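Local atomic coordinates of glycoside hydrolase YxiA (Bacillus licheniformis, PDB entry 3LV4), a protein that probably hydrolyses the alpha-1,5-linked backbone of arabinan, as a calcium-containing member of glycoside hydrolase family 43. Residues S48-G53 with N59-L64; Y92-R97 with S103-A108; K407-V412 with D436-S441; L414-A419 with V425-A430. All coordinates share one frame; numbering follows the deposited sequence.

The four contacts fall into two pairs on opposite sides of the chain's centre, with centres 38 to 45 Å apart between pairs. Interactions 1 and 2 belong to the family 43 propeller. Interaction 1 is a surface contact of loop and short helix, with no direct hydrogen bond between its segments; interaction 2 is a buried hairpin with regular backbone bonds. They touch where Leu-64 CD2 lies 3.7 Å from Tyr-93 CZ. Interactions 3 and 4 are both buried in the lipocalin-like domain and share strand 407-418. Interaction 4 pairs it directly with 423-432, whereas interaction 3 spans that intervening strand by side chains alone, through a salt bridge, a tyrosine hydrogen bond and a CH-pi contact.

Interaction 1: residues S48-G53 with N59-L64; sequences SSVHDG and NVYEEL
Val-60 and Tyr-61, the first two residues of the short helix 60-63, pack against Val-50 in the loop that leaves strand 44-47, within the connection between the first two sheets of the five-bladed family 43 beta-propeller. Val-60 comes first: its CG1 meets CG1 of Val-50 at 3.7 Å, branch against branch. Phe-68 of helix 65-71 touches both valines and extends this small apolar cluster.

Tyr-61 follows, and its ring passes obliquely by Val-50, whose CG1 is 3.5 Å from Tyr-61 CZ. That branch stands anti to the backbone N of Val-50 (chi1 177°), which extends it to the ring. Asp-52 OD1 lies at the ring edge, in the plane, 3.9 Å from Tyr-61 CD2. The phenol oxygen is bonded outside the two segments, to the carbonyl of Asp-74. At the backbone, a water accepts from Tyr-61 N at 2.9 Å and donates to Asp-52 OD1, a solvent bridge between helix start and loop. With an alanine in place of Tyr-61, Val-50 would probably lose its ring contact and the Asp-74 carbonyl this donor.

Glu-62 and Glu-63 bond back to Asn-59, just before the helix: its ND2 gives a nearly straight bond to Glu-62 OE1 (N-H...O angle 175°). The same ND2 also reaches Glu-63 OE1 at 2.9 Å, on the anti lone pair of that oxygen.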
loop_
_atom_site.group_PDB
_atom_site.type_symbol
_atom_site.label_atom_id
_atom_site.label_comp_id
_atom_site.label_asym_id
_atom_site.label_seq_id
_atom_site.Cartn_x
_atom_site.Cartn_y
_atom_site.Cartn_z
ATOM N N SER A 48 -6.308 8.141 -17.968
ATOM C CA SER A 48 -5.042 8.672 -17.452
ATOM C C SER A 48 -5.133 10.009 -16.724
ATOM O O SER A 48 -4.278 10.324 -15.890
ATOM C CB SER A 48 -4.029 8.805 -18.586
ATOM O OG SER A 48 -3.762 7.537 -19.143
ATOM N N SER A 49 -6.143 10.808 -17.047
ATOM C CA SER A 49 -6.256 12.129 -16.437
ATOM C C SER A 49 -7.689 12.633 -16.404
ATOM O O SER A 49 -8.580 12.068 -17.041
ATOM C CB SER A 49 -5.358 13.148 -17.154
ATOM O OG SER A 49 -5.863 13.469 -18.443
ATOM N N VAL A 50 -7.897 13.712 -15.653
ATOM C CA VAL A 50 -9.202 14.353 -15.579
ATOM C C VAL A 50 -9.384 15.283 -16.778
ATOM O O VAL A 50 -8.667 16.279 -16.924
ATOM C CB VAL A 50 -9.343 15.138 -14.264
ATOM C CG1 VAL A 50 -10.685 15.881 -14.209
ATOM C CG2 VAL A 50 -9.193 14.184 -13.078
ATOM N N HIS A 51 -10.340 14.950 -17.640
ATOM C CA HIS A 51 -10.630 15.763 -18.822
ATOM C C HIS A 51 -11.965 15.320 -19.388
ATOM O O HIS A 51 -12.416 14.205 -19.109
ATOM C CB HIS A 51 -9.530 15.599 -19.883
ATOM C CG HIS A 51 -9.408 14.202 -20.411
ATOM N ND1 HIS A 51 -10.109 13.757 -21.513
ATOM C CD2 HIS A 51 -8.671 13.147 -19.986
ATOM C CE1 HIS A 51 -9.811 12.490 -21.741
ATOM N NE2 HIS A 51 -8.944 12.094 -20.827
ATOM N N ASP A 52 -12.593 16.190 -20.179
ATOM C CA ASP A 52 -13.803 15.834 -20.906
ATOM C C ASP A 52 -13.516 14.580 -21.701
ATOM O O ASP A 52 -12.502 14.514 -22.395
ATOM C CB ASP A 52 -14.172 16.933 -21.909
ATOM C CG ASP A 52 -14.548 18.246 -21.251
ATOM O OD1 ASP A 52 -14.606 18.317 -20.006
ATOM O OD2 ASP A 52 -14.799 19.214 -22.000
ATOM N N GLY A 53 -14.395 13.587 -21.616
ATOM C CA GLY A 53 -14.229 12.390 -22.424
ATOM C C GLY A 53 -13.579 11.225 -21.696
ATOM O O GLY A 53 -13.494 10.122 -22.239
ATOM N N ASN A 59 -18.210 13.536 -18.368
ATOM C CA ASN A 59 -18.559 14.924 -18.068
ATOM C C ASN A 59 -18.012 15.345 -16.709
ATOM O O ASN A 59 -18.624 16.159 -16.002
ATOM C CB ASN A 59 -20.076 15.093 -18.060
ATOM C CG ASN A 59 -20.734 14.337 -16.920
ATOM O OD1 ASN A 59 -20.301 13.242 -16.547
ATOM N ND2 ASN A 59 -21.787 14.915 -16.362
ATOM N N VAL A 60 -16.858 14.788 -16.349
ATOM C CA VAL A 60 -16.309 14.930 -15.000
ATOM C C VAL A 60 -16.352 16.350 -14.426
ATOM O O VAL A 60 -16.677 16.523 -13.252
ATOM C CB VAL A 60 -14.863 14.352 -14.907
ATOM C CG1 VAL A 60 -13.924 15.089 -15.855
ATOM C CG2 VAL A 60 -14.339 14.384 -13.461
ATOM N N TYR A 61 -16.036 17.365 -15.229
ATOM C CA TYR A 61 -15.975 18.724 -14.672
ATOM C C TYR A 61 -17.346 19.269 -14.279
ATOM O O TYR A 61 -17.452 20.096 -13.370
ATOM C CB TYR A 61 -15.212 19.696 -15.586
ATOM C CG TYR A 61 -13.714 19.515 -15.500
ATOM C CD1 TYR A 61 -13.053 19.638 -14.282
ATOM C CD2 TYR A 61 -12.960 19.216 -16.629
ATOM C CE1 TYR A 61 -11.680 19.475 -14.188
ATOM C CE2 TYR A 61 -11.579 19.054 -16.547
ATOM C CZ TYR A 61 -10.952 19.178 -15.321
ATOM O OH TYR A 61 -9.594 19.019 -15.228
ATOM N N GLU A 62 -18.387 18.788 -14.951
ATOM C CA GLU A 62 -19.759 19.107 -14.576
ATOM C C GLU A 62 -20.234 18.181 -13.459
ATOM O O GLU A 62 -20.840 18.626 -12.484
ATOM C CB GLU A 62 -20.687 18.956 -15.783
ATOM C CG GLU A 62 -22.180 18.897 -15.438
ATOM C CD GLU A 62 -23.066 18.602 -16.656
ATOM O OE1 GLU A 62 -22.906 17.525 -17.292
ATOM O OE2 GLU A 62 -23.933 19.449 -16.973
ATOM N N GLU A 63 -19.949 16.890 -13.607
ATOM C CA GLU A 63 -20.472 15.880 -12.698
ATOM C C GLU A 63 -20.015 16.133 -11.267
ATOM O O GLU A 63 -20.801 16.017 -10.330
ATOM C CB GLU A 63 -20.046 14.477 -13.143
ATOM C CG GLU A 63 -20.768 13.343 -12.416
ATOM C CD GLU A 63 -22.270 13.289 -12.730
ATOM O OE1 GLU A 63 -22.694 13.840 -13.769
ATOM O OE2 GLU A 63 -23.028 12.698 -11.935
ATOM N N LEU A 64 -18.748 16.507 -11.109
ATOM C CA LEU A 64 -18.179 16.677 -9.781
ATOM C C LEU A 64 -17.841 18.136 -9.507
ATOM O O LEU A 64 -16.936 18.428 -8.720
ATOM C CB LEU A 64 -16.917 15.809 -9.627
ATOM C CG LEU A 64 -17.076 14.321 -9.967
ATOM C CD1 LEU A 64 -15.798 13.540 -9.605
ATOM C CD2 LEU A 64 -18.295 13.734 -9.261
HETATM O O HOH W 1 -15.971 17.412 -18.112
#

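Interaction 2: residues Y92-R97 with S103-A108; sequences YYNACR and SALGLA
Tyr-93 and Gly-106 face each other as a hydrogen-bonded pair in the antiparallel hairpin of strands 89-96 and 103-110, the central strands of a four-stranded propeller blade. From CB the tyrosine chain turns across the neighbouring strand, because chi1 of 66° sets CG between the backbone N and the carbonyl carbon. CG lies 3.9 Å from Gly-106 O, and CD2 comes closer to that oxygen while also touching Ala-108 CB. Farther out, CE2 rests 3.4 Å from Gly-106 C, CZ is 3.5 Å from Gly-106 CA, and OH 3.8 Å from the same CA.

The glycine therefore lies under one face of the ring: its CA is 22° off the ring normal, a CH-pi contact. This is the aromatic rescue of glycine seen in beta sheets; a CB on Gly-106 would run into the Tyr-93 hydroxyl oxygen. A serine in place of Tyr-93 would probably leave the glycine backbone uncovered on this side and open a gap beside Ala-108.

On the other sheet face, Leu-107 CD1 sits over the Tyr-92 ring, 3.7 Å from CZ, and the Tyr-92 hydroxyl is bonded to the carbonyl of Gly-180. The side chain of Asn-94, on that face too, is about 5 Å from that of Asp-148, predicted to tune the likely proton donor. Backbone bonds such as Gly-106 N to Tyr-93 O (2.8 Å) carry the polar part, while the tyrosines meet the facing strand through dispersion and CH-pi contacts.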
loop_
_atom_site.group_PDB
_atom_site.type_symbol
_atom_site.label_atom_id
_atom_site.label_comp_id
_atom_site.label_asym_id
_atom_site.label_seq_id
_atom_site.Cartn_x
_atom_site.Cartn_y
_atom_site.Cartn_z
ATOM N N TYR A 92 -15.439 6.160 -4.301
ATOM C CA TYR A 92 -15.204 7.190 -3.315
ATOM C C TYR A 92 -14.130 8.110 -3.875
ATOM O O TYR A 92 -12.949 7.762 -3.906
ATOM C CB TYR A 92 -14.819 6.538 -1.987
ATOM C CG TYR A 92 -15.996 5.738 -1.456
ATOM C CD1 TYR A 92 -16.889 6.300 -0.550
ATOM C CD2 TYR A 92 -16.260 4.451 -1.925
ATOM C CE1 TYR A 92 -17.989 5.586 -0.084
ATOM C CE2 TYR A 92 -17.362 3.732 -1.469
ATOM C CZ TYR A 92 -18.218 4.307 -0.547
ATOM O OH TYR A 92 -19.320 3.614 -0.097
ATOM N N TYR A 93 -14.566 9.271 -4.362
ATOM C CA TYR A 93 -13.685 10.195 -5.057
ATOM C C TYR A 93 -13.362 11.375 -4.154
ATOM O O TYR A 93 -14.091 11.661 -3.197
ATOM C CB TYR A 93 -14.342 10.685 -6.355
ATOM C CG TYR A 93 -15.572 11.530 -6.109
ATOM C CD1 TYR A 93 -15.456 12.858 -5.717
ATOM C CD2 TYR A 93 -16.846 10.995 -6.247
ATOM C CE1 TYR A 93 -16.577 13.637 -5.475
ATOM C CE2 TYR A 93 -17.978 11.770 -6.022
ATOM C CZ TYR A 93 -17.836 13.089 -5.628
ATOM O OH TYR A 93 -18.952 13.860 -5.393
ATOM N N ASN A 94 -12.273 12.071 -4.465
ATOM C CA ASN A 94 -11.860 13.203 -3.650
ATOM C C ASN A 94 -10.927 14.130 -4.414
ATOM O O ASN A 94 -10.238 13.714 -5.353
ATOM C CB ASN A 94 -11.198 12.708 -2.355
ATOM C CG ASN A 94 -10.065 11.726 -2.614
ATOM O OD1 ASN A 94 -10.271 10.509 -2.694
ATOM N ND2 ASN A 94 -8.868 12.248 -2.747
ATOM N N ALA A 95 -10.929 15.400 -4.028
ATOM C CA ALA A 95 -10.001 16.367 -4.591
ATOM C C ALA A 95 -9.421 17.185 -3.447
ATOM O O ALA A 95 -10.059 17.341 -2.403
ATOM C CB ALA A 95 -10.694 17.269 -5.594
ATOM N N CYS A 96 -8.212 17.691 -3.647
ATOM C CA CYS A 96 -7.523 18.474 -2.630
ATOM C C CYS A 96 -6.759 19.620 -3.286
ATOM O O CYS A 96 -6.138 19.438 -4.331
ATOM C CB CYS A 96 -6.557 17.577 -1.846
ATOM S SG CYS A 96 -5.531 18.462 -0.646
ATOM N N ARG A 97 -6.813 20.805 -2.681
ATOM C CA ARG A 97 -6.125 21.966 -3.241
ATOM C C ARG A 97 -4.635 21.721 -3.444
ATOM O O ARG A 97 -4.036 22.254 -4.379
ATOM C CB ARG A 97 -6.340 23.211 -2.376
ATOM C CG ARG A 97 -5.925 24.495 -3.084
ATOM C CD ARG A 97 -6.490 25.723 -2.390
ATOM N NE ARG A 97 -6.104 25.772 -0.984
ATOM C CZ ARG A 97 -6.744 26.477 -0.057
ATOM N NH1 ARG A 97 -7.812 27.197 -0.386
ATOM N NH2 ARG A 97 -6.322 26.460 1.201
ATOM N N SER A 103 -10.202 19.948 1.047
ATOM C CA SER A 103 -10.612 18.781 0.273
ATOM C C SER A 103 -12.074 18.435 0.461
ATOM O O SER A 103 -12.695 18.791 1.470
ATOM C CB SER A 103 -9.762 17.560 0.651
ATOM O OG SER A 103 -8.382 17.866 0.613
ATOM N N ALA A 104 -12.616 17.742 -0.530
ATOM C CA ALA A 104 -13.949 17.169 -0.436
ATOM C C ALA A 104 -13.887 15.701 -0.830
ATOM O O ALA A 104 -13.137 15.325 -1.738
ATOM C CB ALA A 104 -14.939 17.932 -1.331
ATOM N N LEU A 105 -14.668 14.880 -0.132
ATOM C CA LEU A 105 -14.744 13.454 -0.404
ATOM C C LEU A 105 -16.202 13.111 -0.698
ATOM O O LEU A 105 -17.099 13.438 0.088
ATOM C CB LEU A 105 -14.243 12.666 0.820
ATOM C CG LEU A 105 -14.350 11.135 0.820
ATOM C CD1 LEU A 105 -13.344 10.519 -0.122
ATOM C CD2 LEU A 105 -14.128 10.613 2.239
ATOM N N GLY A 106 -16.449 12.468 -1.832
ATOM C CA GLY A 106 -17.812 12.163 -2.226
ATOM C C GLY A 106 -17.977 10.766 -2.776
ATOM O O GLY A 106 -17.008 10.006 -2.866
ATOM N N LEU A 107 -19.215 10.438 -3.149
ATOM C CA LEU A 107 -19.568 9.115 -3.651
ATOM C C LEU A 107 -20.198 9.226 -5.031
ATOM O O LEU A 107 -21.053 10.073 -5.246
ATOM C CB LEU A 107 -20.558 8.447 -2.694
ATOM C CG LEU A 107 -21.171 7.120 -3.149
ATOM C CD1 LEU A 107 -20.071 6.038 -3.270
ATOM C CD2 LEU A 107 -22.292 6.688 -2.190
ATOM N N ALA A 108 -19.750 8.389 -5.964
ATOM C CA ALA A 108 -20.389 8.259 -7.269
ATOM C C ALA A 108 -20.603 6.774 -7.530
ATOM O O ALA A 108 -19.841 5.956 -7.041
ATOM C CB ALA A 108 -19.533 8.881 -8.365
#

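Interaction 3: residues K407-V412 with D436-S441; sequences KTYDGV and DAVWGS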
loop_
_atom_site.group_PDB
_atom_site.type_symbol
_atom_site.label_atom_id
_atom_site.label_comp_id
_atom_site.label_asym_id
_atom_site.label_seq_id
_atom_site.Cartn_x
_atom_site.Cartn_y
_atom_site.Cartn_z
ATOM N N LYS A 407 19.568 -8.877 15.276
ATOM C CA LYS A 407 18.134 -9.133 15.191
ATOM C C LYS A 407 17.835 -10.507 14.600
ATOM O O LYS A 407 18.708 -11.136 14.001
ATOM C CB LYS A 407 17.447 -8.030 14.381
ATOM C CG LYS A 407 17.375 -6.714 15.140
ATOM C CD LYS A 407 16.828 -5.597 14.292
ATOM C CE LYS A 407 17.850 -5.170 13.260
ATOM N NZ LYS A 407 17.372 -3.985 12.513
ATOM N N THR A 408 16.605 -10.971 14.802
ATOM C CA THR A 408 16.150 -12.234 14.236
ATOM C C THR A 408 15.069 -11.951 13.206
ATOM O O THR A 408 14.145 -11.186 13.469
ATOM C CB THR A 408 15.576 -13.167 15.316
ATOM O OG1 THR A 408 16.599 -13.473 16.273
ATOM C CG2 THR A 408 15.079 -14.463 14.685
ATOM N N TYR A 409 15.200 -12.561 12.033
ATOM C CA TYR A 409 14.293 -12.312 10.926
ATOM C C TYR A 409 13.598 -13.597 10.535
ATOM O O TYR A 409 14.243 -14.637 10.386
ATOM C CB TYR A 409 15.066 -11.794 9.712
ATOM C CG TYR A 409 15.704 -10.447 9.915
ATOM C CD1 TYR A 409 16.934 -10.327 10.561
ATOM C CD2 TYR A 409 15.080 -9.290 9.467
ATOM C CE1 TYR A 409 17.529 -9.084 10.752
ATOM C CE2 TYR A 409 15.664 -8.045 9.652
ATOM C CZ TYR A 409 16.885 -7.950 10.294
ATOM O OH TYR A 409 17.467 -6.720 10.474
ATOM N N ASP A 410 12.283 -13.517 10.363
ATOM C CA ASP A 410 11.483 -14.662 9.954
ATOM C C ASP A 410 10.882 -14.366 8.600
ATOM O O ASP A 410 10.262 -13.318 8.407
ATOM C CB ASP A 410 10.365 -14.906 10.970
ATOM C CG ASP A 410 10.892 -15.465 12.277
ATOM O OD1 ASP A 410 11.254 -16.656 12.296
ATOM O OD2 ASP A 410 10.959 -14.718 13.277
ATOM N N GLY A 411 11.052 -15.280 7.655
ATOM C CA GLY A 411 10.567 -15.019 6.316
ATOM C C GLY A 411 10.286 -16.260 5.509
ATOM O O GLY A 411 10.140 -17.363 6.055
ATOM N N VAL A 412 10.209 -16.064 4.195
ATOM C CA VAL A 412 9.779 -17.107 3.276
ATOM C C VAL A 412 10.677 -17.119 2.039
ATOM O O VAL A 412 11.060 -16.050 1.541
ATOM C CB VAL A 412 8.301 -16.885 2.853
ATOM C CG1 VAL A 412 7.818 -18.039 1.986
ATOM C CG2 VAL A 412 7.402 -16.760 4.086
ATOM N N ASP A 436 11.894 -4.206 10.506
ATOM C CA ASP A 436 12.639 -3.974 9.271
ATOM C C ASP A 436 12.719 -5.238 8.425
ATOM O O ASP A 436 12.679 -6.364 8.952
ATOM C CB ASP A 436 14.034 -3.365 9.528
ATOM C CG ASP A 436 14.976 -4.322 10.243
ATOM O OD1 ASP A 436 15.942 -4.804 9.600
ATOM O OD2 ASP A 436 14.754 -4.590 11.445
ATOM N N ALA A 437 12.786 -5.035 7.109
ATOM C CA ALA A 437 12.745 -6.119 6.129
ATOM C C ALA A 437 14.097 -6.387 5.495
ATOM O O ALA A 437 14.844 -5.458 5.187
ATOM C CB ALA A 437 11.742 -5.783 5.031
ATOM N N VAL A 438 14.399 -7.661 5.269
ATOM C CA VAL A 438 15.552 -8.032 4.454
ATOM C C VAL A 438 15.080 -8.857 3.255
ATOM O O VAL A 438 14.181 -9.694 3.382
ATOM C CB VAL A 438 16.621 -8.803 5.269
ATOM C CG1 VAL A 438 17.161 -7.914 6.387
ATOM C CG2 VAL A 438 16.049 -10.105 5.836
ATOM N N TRP A 439 15.673 -8.601 2.091
ATOM C CA TRP A 439 15.363 -9.352 0.878
ATOM C C TRP A 439 16.636 -9.964 0.353
ATOM O O TRP A 439 17.681 -9.316 0.350
ATOM C CB TRP A 439 14.872 -8.423 -0.232
ATOM C CG TRP A 439 13.495 -7.874 -0.089
ATOM C CD1 TRP A 439 12.594 -8.109 0.916
ATOM C CD2 TRP A 439 12.850 -7.004 -1.016
ATOM N NE1 TRP A 439 11.424 -7.421 0.667
ATOM C CE2 TRP A 439 11.559 -6.738 -0.514
ATOM C CE3 TRP A 439 13.247 -6.406 -2.218
ATOM C CZ2 TRP A 439 10.658 -5.910 -1.183
ATOM C CZ3 TRP A 439 12.353 -5.581 -2.876
ATOM C CH2 TRP A 439 11.072 -5.344 -2.358
ATOM N N GLY A 440 16.541 -11.192 -0.137
ATOM C CA GLY A 440 17.670 -11.823 -0.796
ATOM C C GLY A 440 17.252 -12.275 -2.181
ATOM O O GLY A 440 16.121 -12.745 -2.377
ATOM N N SER A 441 18.153 -12.123 -3.145
ATOM C CA SER A 441 17.924 -12.637 -4.494
ATOM C C SER A 441 19.207 -13.316 -4.946
ATOM O O SER A 441 20.277 -12.709 -4.918
ATOM C CB SER A 441 17.531 -11.506 -5.452
ATOM O OG SER A 441 17.096 -12.011 -6.701
#
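Lys-407 and Tyr-409 both reach the carboxylate of Asp-436, one residue before strand 437-442. The lysine chain bends at chi3 (-73°), and NZ forms a salt bridge with Asp-436 OD2 at 2.9 Å. It arrives from above the carboxylate plane, 51° out of it.

Two residues on, Tyr-409 sends its hydroxyl to the other oxygen: OH donates to Asp-436 OD1 over 2.6 Å, using the syn lone pair. OD1 lies at the edge of the phenol, in its plane, while the ring and carboxylate planes stand 87° apart. Val-438 covers the ring instead from one face, its CG1 3.6 Å from Tyr-409 CE2.

The two acceptor oxygens of Asp-436 are thus held by different donors, and Ser-432 adds a third bond at OD2. Such company would probably keep this buried aspartate ionised and fix its rotation. Tyr-409 and Val-438 have their CA atoms 7.9 Å apart, too far for paired strands, and strand 423-432 runs between the two in the sheet order. Side chains bridging alternate strands on one face of a curved antiparallel meander fit the barrel of the lipocalin-like domain.

Interaction 4: residues L414-A419 with V425-A430; sequences LRQWDA and VMTFSA
Thr-427 grips the carbonyl of Leu-414 twice in the antiparallel hairpin formed by strands 407-418 and 423-432 of the lipocalin-like domain. Its OG1 donates to Leu-414 O at 2.8 Å, in the carbonyl plane and on a lone pair, while Thr-427 N reaches the same oxygen at 2.9 Å from above that plane. A chi1 of 76° brings OG1 between the backbone N and carbonyl carbon of the threonine, facing its acceptor. Leu-414 N returns a bond to Thr-427 O, and the next hydrogen-bonded pair, Gln-416 with Val-425, is joined in both directions, Val-425 N lying 2.7 Å from Gln-416 O.

Between these two pairs, Arg-415 and Met-426 extend from the other sheet face. Met-426, modelled as selenomethionine, bends at chi2 and chi3 so that CE lies over the centre of the Arg-415 guanidinium, 3.7 Å from CZ. Farther out, Glu-346 and Asp-352 bind that guanidinium through salt bridges, which probably help to hold its plane beneath the methyl.

On the Thr-427 face, the Gln-416 side chain crosses the threonine at about a right angle. Its amide oxygen accepts from the backbone N of His-338, and Thr-427 CG2 touches that same OE1 atom at 3.5 Å.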
loop_
_atom_site.group_PDB
_atom_site.type_symbol
_atom_site.label_atom_id
_atom_site.label_comp_id
_atom_site.label_asym_id
_atom_site.label_seq_id
_atom_site.Cartn_x
_atom_site.Cartn_y
_atom_site.Cartn_z
ATOM N N LEU A 414 11.146 -18.096 -2.016
ATOM C CA LEU A 414 10.288 -18.160 -3.194
ATOM C C LEU A 414 11.124 -18.089 -4.463
ATOM O O LEU A 414 11.936 -17.175 -4.619
ATOM C CB LEU A 414 9.298 -16.995 -3.183
ATOM C CG LEU A 414 8.305 -16.942 -4.348
ATOM C CD1 LEU A 414 7.362 -18.175 -4.319
ATOM C CD2 LEU A 414 7.516 -15.628 -4.347
ATOM N N ARG A 415 10.937 -19.043 -5.372
ATOM C CA ARG A 415 11.574 -18.940 -6.682
ATOM C C ARG A 415 10.833 -17.913 -7.527
ATOM O O ARG A 415 9.609 -17.948 -7.628
ATOM C CB ARG A 415 11.577 -20.287 -7.407
ATOM C CG ARG A 415 12.427 -21.347 -6.758
ATOM C CD ARG A 415 12.464 -22.599 -7.638
ATOM N NE ARG A 415 13.258 -23.676 -7.051
ATOM C CZ ARG A 415 12.832 -24.475 -6.075
ATOM N NH1 ARG A 415 11.620 -24.307 -5.558
ATOM N NH2 ARG A 415 13.622 -25.434 -5.604
ATOM N N GLN A 416 11.584 -17.012 -8.149
ATOM C CA GLN A 416 10.999 -15.909 -8.885
ATOM C C GLN A 416 11.704 -15.673 -10.204
ATOM O O GLN A 416 12.815 -16.153 -10.421
ATOM C CB GLN A 416 11.105 -14.627 -8.069
ATOM C CG GLN A 416 10.266 -14.613 -6.824
ATOM C CD GLN A 416 9.918 -13.198 -6.430
ATOM O OE1 GLN A 416 10.723 -12.493 -5.826
ATOM N NE2 GLN A 416 8.724 -12.765 -6.797
ATOM N N TRP A 417 11.047 -14.912 -11.070
ATOM C CA TRP A 417 11.654 -14.402 -12.282
ATOM C C TRP A 417 12.353 -13.072 -11.998
ATOM O O TRP A 417 11.750 -12.146 -11.453
ATOM C CB TRP A 417 10.561 -14.191 -13.329
ATOM C CG TRP A 417 11.028 -13.621 -14.621
ATOM C CD1 TRP A 417 10.848 -12.342 -15.074
ATOM C CD2 TRP A 417 11.742 -14.314 -15.649
ATOM N NE1 TRP A 417 11.409 -12.199 -16.323
ATOM C CE2 TRP A 417 11.964 -13.395 -16.696
ATOM C CE3 TRP A 417 12.216 -15.622 -15.783
ATOM C CZ2 TRP A 417 12.636 -13.743 -17.860
ATOM C CZ3 TRP A 417 12.884 -15.963 -16.937
ATOM C CH2 TRP A 417 13.090 -15.029 -17.961
ATOM N N ASP A 418 13.626 -12.976 -12.359
ATOM C CA ASP A 418 14.345 -11.706 -12.268
ATOM C C ASP A 418 14.338 -11.068 -13.643
ATOM O O ASP A 418 14.938 -11.595 -14.579
ATOM C CB ASP A 418 15.785 -11.914 -11.797
ATOM C CG ASP A 418 16.620 -10.651 -11.898
ATOM O OD1 ASP A 418 16.070 -9.546 -11.706
ATOM O OD2 ASP A 418 17.831 -10.763 -12.173
ATOM N N ALA A 419 13.657 -9.934 -13.759
ATOM C CA ALA A 419 13.435 -9.305 -15.057
ATOM C C ALA A 419 14.607 -8.457 -15.555
ATOM O O ALA A 419 14.464 -7.719 -16.527
ATOM C CB ALA A 419 12.151 -8.476 -15.030
ATOM N N VAL A 425 15.351 -17.115 -10.287
ATOM C CA VAL A 425 16.270 -17.030 -9.161
ATOM C C VAL A 425 15.577 -17.483 -7.887
ATOM O O VAL A 425 14.354 -17.556 -7.838
ATOM C CB VAL A 425 16.795 -15.590 -8.957
ATOM C CG1 VAL A 425 17.665 -15.168 -10.137
ATOM C CG2 VAL A 425 15.631 -14.613 -8.754
HETATM N N MSE A 426 16.360 -17.791 -6.857
HETATM C CA MSE A 426 15.799 -18.088 -5.544
HETATM C C MSE A 426 15.773 -16.799 -4.737
HETATM O O MSE A 426 16.734 -16.040 -4.756
HETATM C CB MSE A 426 16.644 -19.135 -4.809
HETATM C CG MSE A 426 16.154 -19.428 -3.382
HETATM SE SE MSE A 426 14.309 -20.127 -3.348
HETATM C CE MSE A 426 14.667 -21.870 -4.186
ATOM N N THR A 427 14.682 -16.536 -4.029
ATOM C CA THR A 427 14.636 -15.346 -3.194
ATOM C C THR A 427 14.253 -15.709 -1.768
ATOM O O THR A 427 13.750 -16.795 -1.506
ATOM C CB THR A 427 13.625 -14.300 -3.734
ATOM O OG1 THR A 427 12.281 -14.715 -3.436
ATOM C CG2 THR A 427 13.787 -14.127 -5.248
ATOM N N PHE A 428 14.513 -14.793 -0.844
ATOM C CA PHE A 428 13.896 -14.853 0.464
ATOM C C PHE A 428 13.503 -13.445 0.877
ATOM O O PHE A 428 14.055 -12.465 0.381
ATOM C CB PHE A 428 14.807 -15.523 1.515
ATOM C CG PHE A 428 16.078 -14.777 1.806
ATOM C CD1 PHE A 428 16.086 -13.705 2.687
ATOM C CD2 PHE A 428 17.280 -15.176 1.230
ATOM C CE1 PHE A 428 17.266 -13.024 2.977
ATOM C CE2 PHE A 428 18.465 -14.506 1.515
ATOM C CZ PHE A 428 18.456 -13.422 2.386
ATOM N N SER A 429 12.526 -13.350 1.767
ATOM C CA SER A 429 12.053 -12.060 2.245
ATOM C C SER A 429 11.652 -12.269 3.686
ATOM O O SER A 429 10.882 -13.179 3.982
ATOM C CB SER A 429 10.853 -11.583 1.426
ATOM O OG SER A 429 10.388 -10.323 1.890
ATOM N N ALA A 430 12.190 -11.460 4.590
ATOM C CA ALA A 430 11.973 -11.710 6.010
ATOM C C ALA A 430 11.846 -10.422 6.821
ATOM O O ALA A 430 12.215 -9.343 6.352
ATOM C CB ALA A 430 13.094 -12.596 6.571
#